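Local coordinates for copper homeostasis operon regulatory protein (Thermus thermophilus, PDB 3AAI), which probably binds operator DNA as a repressor of a copper homeostasis operon, releasing it when metal binds, as in related CsoR proteins, at residues A[19-23]-A[54-58]. Residues are numbered along the deposited sequence; the frame is centred on the assembly and turned at random.
Sequences RLLSA and ALDRV
Val-58 overlaps the base of Arg-19 and the tip of Leu-20: its CG2 lies 3.5 Å from CB of Arg-19 and 3.8 Å from CD2 of Leu-20. Both segments are alpha-helical throughout and run antiparallel, their axes at 167° and 9.8 Å apart at closest approach. The register sets Arg-19 opposite Val-58 (CA atoms 7.0 Å apart) and Ala-23 opposite Ala-54 (CA atoms 6.4 Å apart). At the alanine pair, small side chains point at each other with CB atoms 4.5 Å apart, and CB of Ala-23 also reaches CD2 of Leu-55 at 4.1 Å. Leu-20 and Leu-55 both leave their helices sideways, but in the mt rotamer their ends swing inward, bringing CD2 of Leu-20 to 3.8 Å from CD2 of Leu-55. The outer edge is polar: Arg-19 (chi1 m, chi2 t, chi3 p) extends over the other helix until its NH2 is 3.3 Å from NE of Arg-57 (chi1 m, chi2 t, chi3 m), at the edge of that guanidinium, a close approach of two like-charged donors and not a hydrogen bond. Such packing of helices 10-34 and 41-69 belongs to the four-helix bundle of CsoR proteins; the seam lies between two helices of one chain, and Leu-20, Leu-55 and Val-58 also meet Leu-31, Val-51 and Leu-48 of the second subunit, respectively.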
loop_
_atom_site.group_PDB
_atom_site.type_symbol
_atom_site.label_atom_id
_atom_site.label_comp_id
_atom_site.label_asym_id
_atom_site.label_seq_id
_atom_site.Cartn_x
_atom_site.Cartn_y
_atom_site.Cartn_z
ATOM N N ARG A 19 -15.316 15.975 -4.640
ATOM C CA ARG A 19 -14.245 15.119 -5.122
ATOM C C ARG A 19 -14.702 13.678 -5.295
ATOM O O ARG A 19 -14.297 12.995 -6.237
ATOM C CB ARG A 19 -13.051 15.180 -4.168
ATOM C CG ARG A 19 -12.635 16.602 -3.820
ATOM C CD ARG A 19 -11.216 16.656 -3.291
ATOM N NE ARG A 19 -10.270 16.287 -4.335
ATOM C CZ ARG A 19 -8.949 16.349 -4.211
ATOM N NH1 ARG A 19 -8.402 16.769 -3.077
ATOM N NH2 ARG A 19 -8.177 15.990 -5.230
ATOM N N LEU A 20 -15.569 13.214 -4.405
ATOM C CA LEU A 20 -16.030 11.844 -4.498
ATOM C C LEU A 20 -17.066 11.658 -5.590
ATOM O O LEU A 20 -17.242 10.554 -6.103
ATOM C CB LEU A 20 -16.571 11.384 -3.144
ATOM C CG LEU A 20 -15.490 11.249 -2.068
ATOM C CD1 LEU A 20 -16.135 10.822 -0.765
ATOM C CD2 LEU A 20 -14.445 10.226 -2.512
ATOM N N LEU A 21 -17.759 12.737 -5.940
ATOM C CA LEU A 21 -18.758 12.674 -7.000
ATOM C C LEU A 21 -18.016 12.428 -8.323
ATOM O O LEU A 21 -18.443 11.620 -9.139
ATOM C CB LEU A 21 -19.557 13.980 -7.064
ATOM C CG LEU A 21 -20.731 13.983 -8.051
ATOM C CD1 LEU A 21 -21.669 12.830 -7.721
ATOM C CD2 LEU A 21 -21.479 15.314 -7.978
ATOM N N SER A 22 -16.888 13.104 -8.511
ATOM C CA SER A 22 -16.094 12.910 -9.720
ATOM C C SER A 22 -15.491 11.511 -9.703
ATOM O O SER A 22 -15.491 10.812 -10.715
ATOM C CB SER A 22 -14.975 13.950 -9.806
ATOM O OG SER A 22 -15.509 15.254 -9.923
ATOM N N ALA A 23 -14.980 11.102 -8.547
ATOM C CA ALA A 23 -14.391 9.774 -8.417
ATOM C C ALA A 23 -15.426 8.738 -8.848
ATOM O O ALA A 23 -15.113 7.805 -9.590
ATOM C CB ALA A 23 -13.958 9.531 -6.975
ATOM N N ALA A 54 -7.517 9.317 -6.432
ATOM C CA ALA A 54 -8.471 10.364 -6.101
ATOM C C ALA A 54 -9.076 10.102 -4.714
ATOM O O ALA A 54 -9.315 11.032 -3.946
ATOM C CB ALA A 54 -9.568 10.427 -7.164
ATOM N N LEU A 55 -9.319 8.833 -4.403
ATOM C CA LEU A 55 -9.883 8.454 -3.111
ATOM C C LEU A 55 -8.870 8.777 -2.021
ATOM O O LEU A 55 -9.224 9.333 -0.980
ATOM C CB LEU A 55 -10.228 6.958 -3.096
ATOM C CG LEU A 55 -11.293 6.513 -4.106
ATOM C CD1 LEU A 55 -11.467 5.005 -4.028
ATOM C CD2 LEU A 55 -12.617 7.214 -3.827
ATOM N N ASP A 56 -7.609 8.441 -2.276
ATOM C CA ASP A 56 -6.514 8.713 -1.347
ATOM C C ASP A 56 -6.415 10.203 -1.023
ATOM O O ASP A 56 -6.216 10.579 0.133
ATOM C CB ASP A 56 -5.187 8.251 -1.946
ATOM C CG ASP A 56 -4.893 6.796 -1.663
ATOM O OD1 ASP A 56 -4.037 6.216 -2.365
ATOM O OD2 ASP A 56 -5.508 6.235 -0.731
ATOM N N ARG A 57 -6.539 11.049 -2.043
ATOM C CA ARG A 57 -6.466 12.495 -1.836
ATOM C C ARG A 57 -7.603 13.003 -0.948
ATOM O O ARG A 57 -7.429 13.957 -0.186
ATOM C CB ARG A 57 -6.473 13.238 -3.179
ATOM C CG ARG A 57 -5.177 13.062 -3.967
ATOM C CD ARG A 57 -5.075 14.049 -5.122
ATOM N NE ARG A 57 -5.978 13.728 -6.226
ATOM C CZ ARG A 57 -5.806 12.709 -7.063
ATOM N NH1 ARG A 57 -6.683 12.499 -8.038
ATOM N NH2 ARG A 57 -4.759 11.905 -6.932
ATOM N N VAL A 58 -8.771 12.379 -1.054
ATOM C CA VAL A 58 -9.890 12.780 -0.215
ATOM C C VAL A 58 -9.605 12.312 1.218
ATOM O O VAL A 58 -9.811 13.054 2.172
ATOM C CB VAL A 58 -11.213 12.167 -0.705
ATOM C CG1 VAL A 58 -12.334 12.480 0.294
ATOM C CG2 VAL A 58 -11.570 12.742 -2.079
#